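Local coordinates for protein alkyl hydroperoxide reductase E (Mycobacterium tuberculosis, PDB 5C04) that probably reduces hydrogen peroxide and organic hydroperoxides to water and alcohols as a mycoredoxin-dependent peroxiredoxin, helping to protect the cell against oxidative stress, at residues V36-G44 with P75-T83; E49-F60 with V139-L149. The protein carries 1 engineered substitution. All coordinates share one frame; numbering follows the deposited sequence. Where two conformers were deposited one is given.

Interaction 1 (V36-G44 with P75-T83); sequences VFHPLAFTG and PPTHKIWAT. Engineered in segment 36-44: His38 (natural residue Phe).
Ala41 CA and Phe42 N both sit over one face of the Trp81 indole, and no direct hydrogen bond joins the two segments. This is the active-site loop of a thioredoxin-fold peroxiredoxin, between strand 32-37 and helix 44-55, packed on helix 75-85. Ala41 CA makes a CH-pi contact with the six-membered ring of Trp81, 3.6 Å from its centroid and 8° off the normal. The Phe42 side chain then runs past Trp81 in the opposite direction, and Trp81 CG lies over one face of its ring. The two planes are oblique, at 52°. With chi1 at -166° the indole of Trp81 swings away from its own backbone N and presents a face to Ala41 and Phe42. Its NE1 bonds to Gln47. The engineered His38 brings CE1 to the indole edge, 3.5 Å from Trp81 CZ3, and its side chain also lies close to Cys46, probably the catalytic residue. Phe42 packs on Ile80 of the second subunit too, so the contact reaches the dimer interface. One water links the segments: it accepts from Ala41 N at 3.0 Å and lies in the ring plane of His78, 2.9 Å from NE2.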
loop_
_atom_site.group_PDB
_atom_site.type_symbol
_atom_site.label_atom_id
_atom_site.label_comp_id
_atom_site.label_asym_id
_atom_site.label_seq_id
_atom_site.Cartn_x
_atom_site.Cartn_y
_atom_site.Cartn_z
ATOM N N VAL A 36 -5.219 -16.699 3.361
ATOM C CA VAL A 36 -5.246 -16.381 1.929
ATOM C C VAL A 36 -4.322 -15.170 1.677
ATOM O O VAL A 36 -4.729 -14.000 1.782
ATOM C CB VAL A 36 -6.679 -16.112 1.414
ATOM C CG1 VAL A 36 -6.659 -15.867 -0.097
ATOM C CG2 VAL A 36 -7.620 -17.292 1.786
ATOM N N PHE A 37 -3.078 -15.473 1.360
ATOM C CA PHE A 37 -2.131 -14.413 0.914
ATOM C C PHE A 37 -2.511 -13.996 -0.487
ATOM O O PHE A 37 -2.865 -14.836 -1.317
ATOM C CB PHE A 37 -0.690 -14.922 0.938
ATOM C CG PHE A 37 -0.140 -15.132 2.323
ATOM C CD1 PHE A 37 -0.305 -16.345 2.991
ATOM C CD2 PHE A 37 0.582 -14.131 2.955
ATOM C CE1 PHE A 37 0.227 -16.547 4.261
ATOM C CE2 PHE A 37 1.126 -14.330 4.221
ATOM C CZ PHE A 37 0.934 -15.526 4.871
ATOM N N HIS A 38 -2.407 -12.699 -0.790
ATOM C CA HIS A 38 -2.686 -12.258 -2.151
ATOM C C HIS A 38 -1.923 -10.978 -2.466
ATOM O O HIS A 38 -1.562 -10.239 -1.543
ATOM C CB HIS A 38 -4.179 -12.106 -2.409
ATOM C CG HIS A 38 -4.791 -10.991 -1.662
ATOM N ND1 HIS A 38 -4.975 -9.752 -2.241
ATOM C CD2 HIS A 38 -5.170 -10.869 -0.366
ATOM C CE1 HIS A 38 -5.487 -8.935 -1.346
ATOM N NE2 HIS A 38 -5.621 -9.577 -0.210
ATOM N N PRO A 39 -1.658 -10.737 -3.759
ATOM C CA PRO A 39 -0.902 -9.564 -4.172
ATOM C C PRO A 39 -1.380 -8.168 -3.730
ATOM O O PRO A 39 -0.666 -7.493 -2.979
ATOM C CB PRO A 39 -0.907 -9.691 -5.699
ATOM C CG PRO A 39 -0.865 -11.144 -5.938
ATOM C CD PRO A 39 -1.678 -11.762 -4.813
ATOM N N LEU A 40 -2.541 -7.706 -4.191
ATOM C CA LEU A 40 -2.876 -6.300 -4.036
ATOM C C LEU A 40 -4.360 -6.019 -4.097
ATOM O O LEU A 40 -5.054 -6.431 -5.040
ATOM C CB LEU A 40 -2.229 -5.457 -5.137
ATOM C CG LEU A 40 -0.712 -5.172 -5.087
ATOM C CD1 LEU A 40 -0.288 -4.413 -6.349
ATOM C CD2 LEU A 40 -0.343 -4.424 -3.818
ATOM N N ALA A 41 -4.838 -5.233 -3.117
ATOM C CA ALA A 41 -6.159 -4.642 -3.212
ATOM C C ALA A 41 -6.368 -3.925 -4.536
ATOM O O ALA A 41 -5.439 -3.329 -5.077
ATOM C CB ALA A 41 -6.385 -3.665 -2.078
ATOM N N PHE A 42 -7.603 -3.982 -5.030
ATOM C CA PHE A 42 -8.042 -3.201 -6.198
ATOM C C PHE A 42 -7.323 -3.644 -7.455
ATOM O O PHE A 42 -7.065 -2.802 -8.370
ATOM C CB PHE A 42 -7.808 -1.699 -6.058
ATOM C CG PHE A 42 -8.380 -1.077 -4.835
ATOM C CD1 PHE A 42 -9.743 -0.900 -4.682
ATOM C CD2 PHE A 42 -7.520 -0.568 -3.859
ATOM C CE1 PHE A 42 -10.248 -0.254 -3.543
ATOM C CE2 PHE A 42 -8.033 0.056 -2.733
ATOM C CZ PHE A 42 -9.372 0.183 -2.584
ATOM N N THR A 43 -6.948 -4.912 -7.515
ATOM C CA THR A 43 -6.511 -5.530 -8.754
ATOM C C THR A 43 -7.459 -6.661 -9.159
ATOM O O THR A 43 -8.169 -7.241 -8.335
ATOM C CB THR A 43 -5.042 -6.016 -8.700
ATOM O OG1 THR A 43 -4.911 -7.053 -7.739
ATOM C CG2 THR A 43 -4.096 -4.889 -8.411
ATOM N N GLY A 44 -7.463 -6.997 -10.442
ATOM C CA GLY A 44 -8.531 -7.837 -11.011
ATOM C C GLY A 44 -8.611 -9.231 -10.478
ATOM O O GLY A 44 -9.688 -9.699 -10.099
ATOM N N PRO A 75 -3.993 -0.720 6.550
ATOM C CA PRO A 75 -5.418 -0.824 6.842
ATOM C C PRO A 75 -6.343 0.132 6.100
ATOM O O PRO A 75 -7.408 -0.279 5.733
ATOM C CB PRO A 75 -5.493 -0.642 8.372
ATOM C CG PRO A 75 -4.173 -1.141 8.828
ATOM C CD PRO A 75 -3.181 -0.703 7.760
ATOM N N PRO A 76 -5.951 1.405 5.866
ATOM C CA PRO A 76 -6.914 2.280 5.154
ATOM C C PRO A 76 -7.248 1.788 3.740
ATOM O O PRO A 76 -8.369 1.966 3.284
ATOM C CB PRO A 76 -6.195 3.643 5.114
ATOM C CG PRO A 76 -5.297 3.609 6.301
ATOM C CD PRO A 76 -4.811 2.176 6.401
ATOM N N THR A 77 -6.256 1.227 3.034
ATOM C CA THR A 77 -6.535 0.625 1.740
ATOM C C THR A 77 -7.551 -0.494 1.857
ATOM O O THR A 77 -8.509 -0.587 1.081
ATOM C CB THR A 77 -5.234 0.104 1.111
ATOM O OG1 THR A 77 -4.404 1.239 0.800
ATOM C CG2 THR A 77 -5.471 -0.693 -0.155
ATOM N N HIS A 78 -7.289 -1.378 2.820
ATOM C CA HIS A 78 -8.149 -2.536 3.015
ATOM C C HIS A 78 -9.524 -2.171 3.524
ATOM O O HIS A 78 -10.498 -2.816 3.139
ATOM C CB HIS A 78 -7.459 -3.536 3.917
ATOM C CG HIS A 78 -6.264 -4.173 3.275
ATOM N ND1 HIS A 78 -5.300 -4.830 3.989
ATOM C CD2 HIS A 78 -5.865 -4.215 1.977
ATOM C CE1 HIS A 78 -4.368 -5.283 3.166
ATOM N NE2 HIS A 78 -4.680 -4.915 1.938
ATOM N N LYS A 79 -9.624 -1.104 4.318
ATOM C CA LYS A 79 -10.931 -0.639 4.769
ATOM C C LYS A 79 -11.822 -0.183 3.620
ATOM O O LYS A 79 -12.999 -0.597 3.518
ATOM C CB LYS A 79 -10.796 0.474 5.813
ATOM C CG LYS A 79 -12.132 0.980 6.366
ATOM C CD LYS A 79 -12.966 -0.138 6.977
ATOM C CE LYS A 79 -14.153 0.396 7.759
ATOM N NZ LYS A 79 -15.012 -0.719 8.250
ATOM N N ILE A 80 -11.304 0.661 2.734
ATOM C CA ILE A 80 -12.069 1.117 1.579
ATOM C C ILE A 80 -12.422 -0.060 0.650
ATOM O O ILE A 80 -13.531 -0.203 0.141
ATOM C CB ILE A 80 -11.306 2.221 0.803
ATOM C CG1 ILE A 80 -11.137 3.479 1.668
ATOM C CG2 ILE A 80 -11.998 2.519 -0.517
ATOM C CD1 ILE A 80 -12.421 4.142 2.115
ATOM N N TRP A 81 -11.444 -0.925 0.393
ATOM C CA TRP A 81 -11.656 -2.056 -0.499
ATOM C C TRP A 81 -12.750 -2.968 0.073
ATOM O O TRP A 81 -13.661 -3.390 -0.648
ATOM C CB TRP A 81 -10.357 -2.827 -0.692
ATOM C CG TRP A 81 -10.387 -3.801 -1.839
ATOM C CD1 TRP A 81 -11.046 -3.671 -3.027
ATOM C CD2 TRP A 81 -9.712 -5.066 -1.901
ATOM N NE1 TRP A 81 -10.812 -4.760 -3.833
ATOM C CE2 TRP A 81 -9.992 -5.634 -3.165
ATOM C CE3 TRP A 81 -8.885 -5.746 -1.025
ATOM C CZ2 TRP A 81 -9.478 -6.863 -3.557
ATOM C CZ3 TRP A 81 -8.376 -6.983 -1.411
ATOM C CH2 TRP A 81 -8.677 -7.528 -2.667
ATOM N N ALA A 82 -12.664 -3.235 1.376
ATOM C CA ALA A 82 -13.649 -4.090 2.039
ATOM C C ALA A 82 -15.033 -3.463 2.056
ATOM O O ALA A 82 -16.036 -4.166 1.784
ATOM C CB ALA A 82 -13.226 -4.403 3.464
ATOM N N THR A 83 -15.104 -2.171 2.335
ATOM C CA THR A 83 -16.404 -1.480 2.321
ATOM C C THR A 83 -17.038 -1.508 0.932
ATOM O O THR A 83 -18.216 -1.859 0.776
ATOM C CB THR A 83 -16.277 -0.043 2.830
ATOM O OG1 THR A 83 -15.814 -0.084 4.176
ATOM C CG2 THR A 83 -17.623 0.677 2.740
HETATM O O HOH W 1 -3.310 -4.979 -0.585
#

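Interaction 2 (E49-F60 with V139-L149); sequences ELDQLRDHLPEF and VRDQRLWTDAL
Glu49 and Arg140 cross at about a right angle, and their carboxylate and guanidinium planes are 36° apart. The arginine grips side-on, with one nitrogen for each oxygen. Arg140 NH2 meets Glu49 OE1 at 2.8 Å, from above the carboxylate plane. Arg140 NE reaches Glu49 OE2 at 3.0 Å on the syn side. The backbone Arg140 N takes the anti side of the same OE2, also at 3.0 Å, and comes from the other face of the carboxylate. The bend of the arginine chain at chi3 (-82°) helps turn the guanidinium back to the acid.

Gln142 lies beside this pair. Gln142 NE2 donates to Glu49 O at 3.0 Å, with the acceptor in its amide plane. That carbonyl also takes the helical bond from Leu53 N, on its opposite face. One water joins Glu49 OE2, Arg140 O and Gln142 NE2. In one of two conformers of Gln52, another water bridges Gln142 OE1 and Gln52 NE2.

Further along, the contact turns apolar. The Phe60 ring crosses Thr146 obliquely and puts CE1 3.4 Å from Thr146 CG2. Leu149 CD1 sits at the edge of the same ring, 3.7 Å from Phe60 CD1. Trp145 adds its CB to Phe60, while its NE1 bonds to Glu132.

This packing joins helix 44-55 and the turn after it to the C-terminal helix 143-150 of the thioredoxin fold. Glu49 OE1 also pairs with Arg117, so two arginines share one buried carboxylate. With the backbone Arg140 N as a further donor, both oxygens are gripped, which probably fixes the rotation of the carboxylate close to Cys46.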
loop_
_atom_site.group_PDB
_atom_site.type_symbol
_atom_site.label_atom_id
_atom_site.label_comp_id
_atom_site.label_asym_id
_atom_site.label_seq_id
_atom_site.Cartn_x
_atom_site.Cartn_y
_atom_site.Cartn_z
ATOM N N GLU A 49 -10.845 -13.414 -6.648
ATOM C CA GLU A 49 -10.639 -14.436 -5.614
ATOM C C GLU A 49 -11.351 -14.072 -4.328
ATOM O O GLU A 49 -12.032 -14.920 -3.742
ATOM C CB GLU A 49 -9.155 -14.678 -5.343
ATOM C CG GLU A 49 -8.363 -15.167 -6.547
ATOM C CD GLU A 49 -7.048 -15.788 -6.124
ATOM O OE1 GLU A 49 -6.209 -15.024 -5.601
ATOM O OE2 GLU A 49 -6.867 -17.044 -6.250
ATOM N N LEU A 50 -11.218 -12.846 -3.862
ATOM C CA LEU A 50 -11.896 -12.467 -2.617
ATOM C C LEU A 50 -13.404 -12.315 -2.800
ATOM O O LEU A 50 -14.142 -12.556 -1.864
ATOM C CB LEU A 50 -11.243 -11.250 -1.962
ATOM C CG LEU A 50 -9.848 -11.493 -1.367
ATOM C CD1 LEU A 50 -9.500 -10.319 -0.443
ATOM C CD2 LEU A 50 -9.666 -12.821 -0.688
ATOM N N ASP A 51 -13.870 -11.926 -3.983
ATOM C CA ASP A 51 -15.318 -11.902 -4.245
ATOM C C ASP A 51 -15.878 -13.299 -4.166
ATOM O O ASP A 51 -16.981 -13.477 -3.609
ATOM C CB ASP A 51 -15.637 -11.246 -5.601
ATOM C CG ASP A 51 -15.477 -9.731 -5.591
ATOM O OD1 ASP A 51 -15.155 -9.101 -4.538
ATOM O OD2 ASP A 51 -15.731 -9.111 -6.660
ATOM N N GLN A 52 -15.179 -14.296 -4.700
ATOM C CA GLN A 52 -15.643 -15.698 -4.609
ATOM C C GLN A 52 -15.678 -16.107 -3.129
ATOM O O GLN A 52 -16.636 -16.744 -2.672
ATOM C CB GLN A 52 -14.764 -16.627 -5.480
ATOM C CG GLN A 52 -14.784 -18.136 -5.181
ATOM C CD GLN A 52 -15.831 -18.948 -5.923
ATOM O OE1 GLN A 52 -16.450 -18.492 -6.875
ATOM N NE2 GLN A 52 -16.062 -20.156 -5.443
ATOM N N LEU A 53 -14.637 -15.764 -2.379
ATOM C CA LEU A 53 -14.592 -16.095 -0.941
ATOM C C LEU A 53 -15.787 -15.452 -0.221
ATOM O O LEU A 53 -16.514 -16.124 0.552
ATOM C CB LEU A 53 -13.272 -15.591 -0.347
ATOM C CG LEU A 53 -12.821 -16.180 0.992
ATOM C CD1 LEU A 53 -11.383 -15.770 1.293
ATOM C CD2 LEU A 53 -13.730 -15.746 2.114
ATOM N N ARG A 54 -16.021 -14.182 -0.500
ATOM C CA ARG A 54 -17.166 -13.409 0.027
ATOM C C ARG A 54 -18.491 -14.116 -0.270
ATOM O O ARG A 54 -19.315 -14.300 0.641
ATOM C CB ARG A 54 -17.194 -11.998 -0.589
ATOM C CG ARG A 54 -18.424 -11.150 -0.265
ATOM C CD ARG A 54 -18.571 -9.978 -1.218
ATOM N NE ARG A 54 -18.880 -10.439 -2.571
ATOM C CZ ARG A 54 -18.787 -9.729 -3.695
ATOM N NH1 ARG A 54 -18.304 -8.490 -3.707
ATOM N NH2 ARG A 54 -19.125 -10.299 -4.843
ATOM N N ASP A 55 -18.678 -14.505 -1.530
ATOM C CA ASP A 55 -19.940 -15.117 -1.998
ATOM C C ASP A 55 -20.201 -16.462 -1.290
ATOM O O ASP A 55 -21.363 -16.932 -1.234
ATOM C CB ASP A 55 -19.905 -15.309 -3.530
ATOM C CG ASP A 55 -19.956 -13.999 -4.306
ATOM O OD1 ASP A 55 -20.200 -12.917 -3.734
ATOM O OD2 ASP A 55 -19.750 -14.067 -5.544
ATOM N N HIS A 56 -19.159 -17.106 -0.773
ATOM C CA HIS A 56 -19.275 -18.396 -0.093
ATOM C C HIS A 56 -18.767 -18.370 1.339
ATOM O O HIS A 56 -18.314 -19.377 1.862
ATOM C CB HIS A 56 -18.524 -19.443 -0.914
ATOM C CG HIS A 56 -19.123 -19.663 -2.265
ATOM N ND1 HIS A 56 -18.746 -18.948 -3.382
ATOM C CD2 HIS A 56 -20.115 -20.493 -2.666
ATOM C CE1 HIS A 56 -19.467 -19.340 -4.416
ATOM N NE2 HIS A 56 -20.301 -20.278 -4.009
ATOM N N LEU A 57 -18.816 -17.201 1.969
ATOM C CA LEU A 57 -18.140 -17.004 3.253
ATOM C C LEU A 57 -18.530 -17.999 4.352
ATOM O O LEU A 57 -17.664 -18.434 5.089
ATOM C CB LEU A 57 -18.328 -15.561 3.734
ATOM C CG LEU A 57 -17.565 -15.153 4.989
ATOM C CD1 LEU A 57 -16.059 -15.311 4.801
ATOM C CD2 LEU A 57 -17.959 -13.745 5.383
ATOM N N PRO A 58 -19.815 -18.396 4.419
ATOM C CA PRO A 58 -20.156 -19.345 5.486
ATOM C C PRO A 58 -19.416 -20.689 5.405
ATOM O O PRO A 58 -19.339 -21.412 6.420
ATOM C CB PRO A 58 -21.652 -19.532 5.287
ATOM C CG PRO A 58 -22.117 -18.260 4.654
ATOM C CD PRO A 58 -21.011 -17.943 3.692
ATOM N N GLU A 59 -18.870 -21.030 4.242
ATOM C CA GLU A 59 -18.049 -22.231 4.091
ATOM C C GLU A 59 -16.650 -22.075 4.698
ATOM O O GLU A 59 -15.979 -23.056 4.980
ATOM C CB GLU A 59 -17.933 -22.614 2.620
ATOM C CG GLU A 59 -19.285 -22.821 1.948
ATOM C CD GLU A 59 -19.169 -23.251 0.501
ATOM O OE1 GLU A 59 -18.088 -23.752 0.108
ATOM O OE2 GLU A 59 -20.171 -23.090 -0.242
ATOM N N PHE A 60 -16.218 -20.835 4.911
ATOM C CA PHE A 60 -14.881 -20.548 5.405
ATOM C C PHE A 60 -14.820 -19.931 6.793
ATOM O O PHE A 60 -13.795 -20.038 7.463
ATOM C CB PHE A 60 -14.188 -19.601 4.420
ATOM C CG PHE A 60 -14.102 -20.144 3.022
ATOM C CD1 PHE A 60 -13.297 -21.231 2.748
ATOM C CD2 PHE A 60 -14.813 -19.574 1.993
ATOM C CE1 PHE A 60 -13.207 -21.749 1.470
ATOM C CE2 PHE A 60 -14.717 -20.073 0.691
ATOM C CZ PHE A 60 -13.913 -21.170 0.435
ATOM N N VAL A 139 -4.850 -18.115 -10.944
ATOM C CA VAL A 139 -6.061 -18.119 -10.121
ATOM C C VAL A 139 -6.161 -19.436 -9.389
ATOM O O VAL A 139 -6.058 -20.495 -10.014
ATOM C CB VAL A 139 -7.348 -17.955 -10.972
ATOM C CG1 VAL A 139 -8.590 -17.871 -10.082
ATOM C CG2 VAL A 139 -7.211 -16.736 -11.835
ATOM N N ARG A 140 -6.417 -19.402 -8.077
ATOM C CA ARG A 140 -6.494 -20.616 -7.280
ATOM C C ARG A 140 -7.847 -21.304 -7.427
ATOM O O ARG A 140 -8.847 -20.664 -7.776
ATOM C CB ARG A 140 -6.190 -20.302 -5.816
ATOM C CG ARG A 140 -4.754 -19.891 -5.609
ATOM C CD ARG A 140 -4.536 -19.341 -4.216
ATOM N NE ARG A 140 -4.930 -17.949 -4.155
ATOM C CZ ARG A 140 -4.520 -17.114 -3.202
ATOM N NH1 ARG A 140 -3.824 -17.569 -2.163
ATOM N NH2 ARG A 140 -4.840 -15.838 -3.290
ATOM N N ASP A 141 -7.852 -22.613 -7.163
ATOM C CA ASP A 141 -9.049 -23.435 -7.146
ATOM C C ASP A 141 -9.520 -23.576 -5.698
ATOM O O ASP A 141 -8.939 -24.314 -4.905
ATOM C CB ASP A 141 -8.702 -24.804 -7.746
ATOM C CG ASP A 141 -9.886 -25.733 -7.828
ATOM O OD1 ASP A 141 -10.979 -25.384 -7.348
ATOM O OD2 ASP A 141 -9.687 -26.835 -8.391
ATOM N N GLN A 142 -10.555 -22.814 -5.351
ATOM C CA GLN A 142 -11.033 -22.755 -3.982
ATOM C C GLN A 142 -11.710 -24.057 -3.476
ATOM O O GLN A 142 -11.863 -24.252 -2.291
ATOM C CB GLN A 142 -11.907 -21.515 -3.765
ATOM C CG GLN A 142 -11.160 -20.224 -4.096
ATOM C CD GLN A 142 -11.868 -18.945 -3.666
ATOM O OE1 GLN A 142 -12.848 -18.981 -2.934
ATOM N NE2 GLN A 142 -11.370 -17.809 -4.134
ATOM N N ARG A 143 -11.998 -24.973 -4.393
ATOM C CA ARG A 143 -12.436 -26.311 -3.970
ATOM C C ARG A 143 -11.424 -27.016 -3.057
ATOM O O ARG A 143 -11.777 -27.767 -2.160
ATOM C CB ARG A 143 -12.692 -27.215 -5.183
ATOM C CG ARG A 143 -13.661 -26.699 -6.225
ATOM C CD ARG A 143 -13.783 -27.751 -7.331
ATOM N NE ARG A 143 -12.464 -28.073 -7.892
ATOM C CZ ARG A 143 -12.104 -29.229 -8.449
ATOM N NH1 ARG A 143 -12.968 -30.239 -8.577
ATOM N NH2 ARG A 143 -10.858 -29.370 -8.900
ATOM N N LEU A 144 -10.143 -26.756 -3.292
ATOM C CA LEU A 144 -9.090 -27.346 -2.498
ATOM C C LEU A 144 -9.143 -26.808 -1.061
ATOM O O LEU A 144 -8.841 -27.494 -0.084
ATOM C CB LEU A 144 -7.733 -27.090 -3.152
ATOM C CG LEU A 144 -7.585 -27.437 -4.653
ATOM C CD1 LEU A 144 -6.208 -27.017 -5.160
ATOM C CD2 LEU A 144 -7.832 -28.898 -4.945
ATOM N N TRP A 145 -9.517 -25.533 -0.935
ATOM C CA TRP A 145 -9.593 -24.912 0.362
ATOM C C TRP A 145 -10.715 -25.469 1.207
ATOM O O TRP A 145 -10.513 -25.819 2.341
ATOM C CB TRP A 145 -9.848 -23.395 0.212
ATOM C CG TRP A 145 -8.897 -22.632 -0.685
ATOM C CD1 TRP A 145 -7.757 -23.087 -1.327
ATOM C CD2 TRP A 145 -8.986 -21.232 -0.994
ATOM N NE1 TRP A 145 -7.184 -22.062 -2.049
ATOM C CE2 TRP A 145 -7.901 -20.911 -1.834
ATOM C CE3 TRP A 145 -9.894 -20.229 -0.637
ATOM C CZ2 TRP A 145 -7.683 -19.610 -2.307
ATOM C CZ3 TRP A 145 -9.674 -18.956 -1.101
ATOM C CH2 TRP A 145 -8.602 -18.668 -1.946
ATOM N N THR A 146 -11.909 -25.528 0.629
ATOM C CA THR A 146 -13.031 -26.116 1.346
ATOM C C THR A 146 -12.757 -27.589 1.679
ATOM O O THR A 146 -13.077 -28.034 2.766
ATOM C CB THR A 146 -14.350 -26.004 0.567
ATOM O OG1 THR A 146 -14.205 -26.565 -0.730
ATOM C CG2 THR A 146 -14.775 -24.569 0.403
ATOM N N ASP A 147 -12.150 -28.332 0.757
ATOM C CA ASP A 147 -11.817 -29.732 1.036
ATOM C C ASP A 147 -10.861 -29.876 2.212
ATOM O O ASP A 147 -11.014 -30.745 3.055
ATOM C CB ASP A 147 -11.198 -30.383 -0.196
ATOM C CG ASP A 147 -10.754 -31.798 0.068
ATOM O OD1 ASP A 147 -11.653 -32.650 0.215
ATOM O OD2 ASP A 147 -9.532 -32.037 0.207
ATOM N N ALA A 148 -9.850 -29.007 2.260
ATOM C CA ALA A 148 -8.859 -29.041 3.311
ATOM C C ALA A 148 -9.477 -28.768 4.685
ATOM O O ALA A 148 -9.162 -29.428 5.670
ATOM C CB ALA A 148 -7.757 -28.016 3.009
ATOM N N LEU A 149 -10.347 -27.759 4.737
ATOM C CA LEU A 149 -11.057 -27.412 5.958
ATOM C C LEU A 149 -11.988 -28.543 6.405
ATOM O O LEU A 149 -12.044 -28.867 7.592
ATOM C CB LEU A 149 -11.866 -26.119 5.758
ATOM C CG LEU A 149 -11.040 -24.838 5.654
ATOM C CD1 LEU A 149 -11.939 -23.695 5.225
ATOM C CD2 LEU A 149 -10.341 -24.508 6.969
HETATM O O HOH W 2 -9.399 -18.213 -6.521
HETATM O O HOH W 3 -15.223 -20.240 -2.567
#

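Both contacts are largely buried, but interaction 2 has several exposed residues at its margin, while none of the residues touching in interaction 1 is exposed. Interaction 1 lies beside the second subunit; interaction 2 is touched by no other chain. Strand 32-37 and helix 44-55 follow each other in the chain, so the two contacts hold adjoining elements around the probable active-site cysteine. Their centres are about 17 Å apart. They meet where Arg140 NH2 probably bonds to Phe37 O, at 3.0 Å, and where Leu50 packs on Trp81. Their chemistry differs: interaction 1 is aromatic and apolar with a single water bridge, whereas interaction 2 combines a salt bridge and hydrogen bonds from a side-chain amide and a backbone N-H with an apolar end.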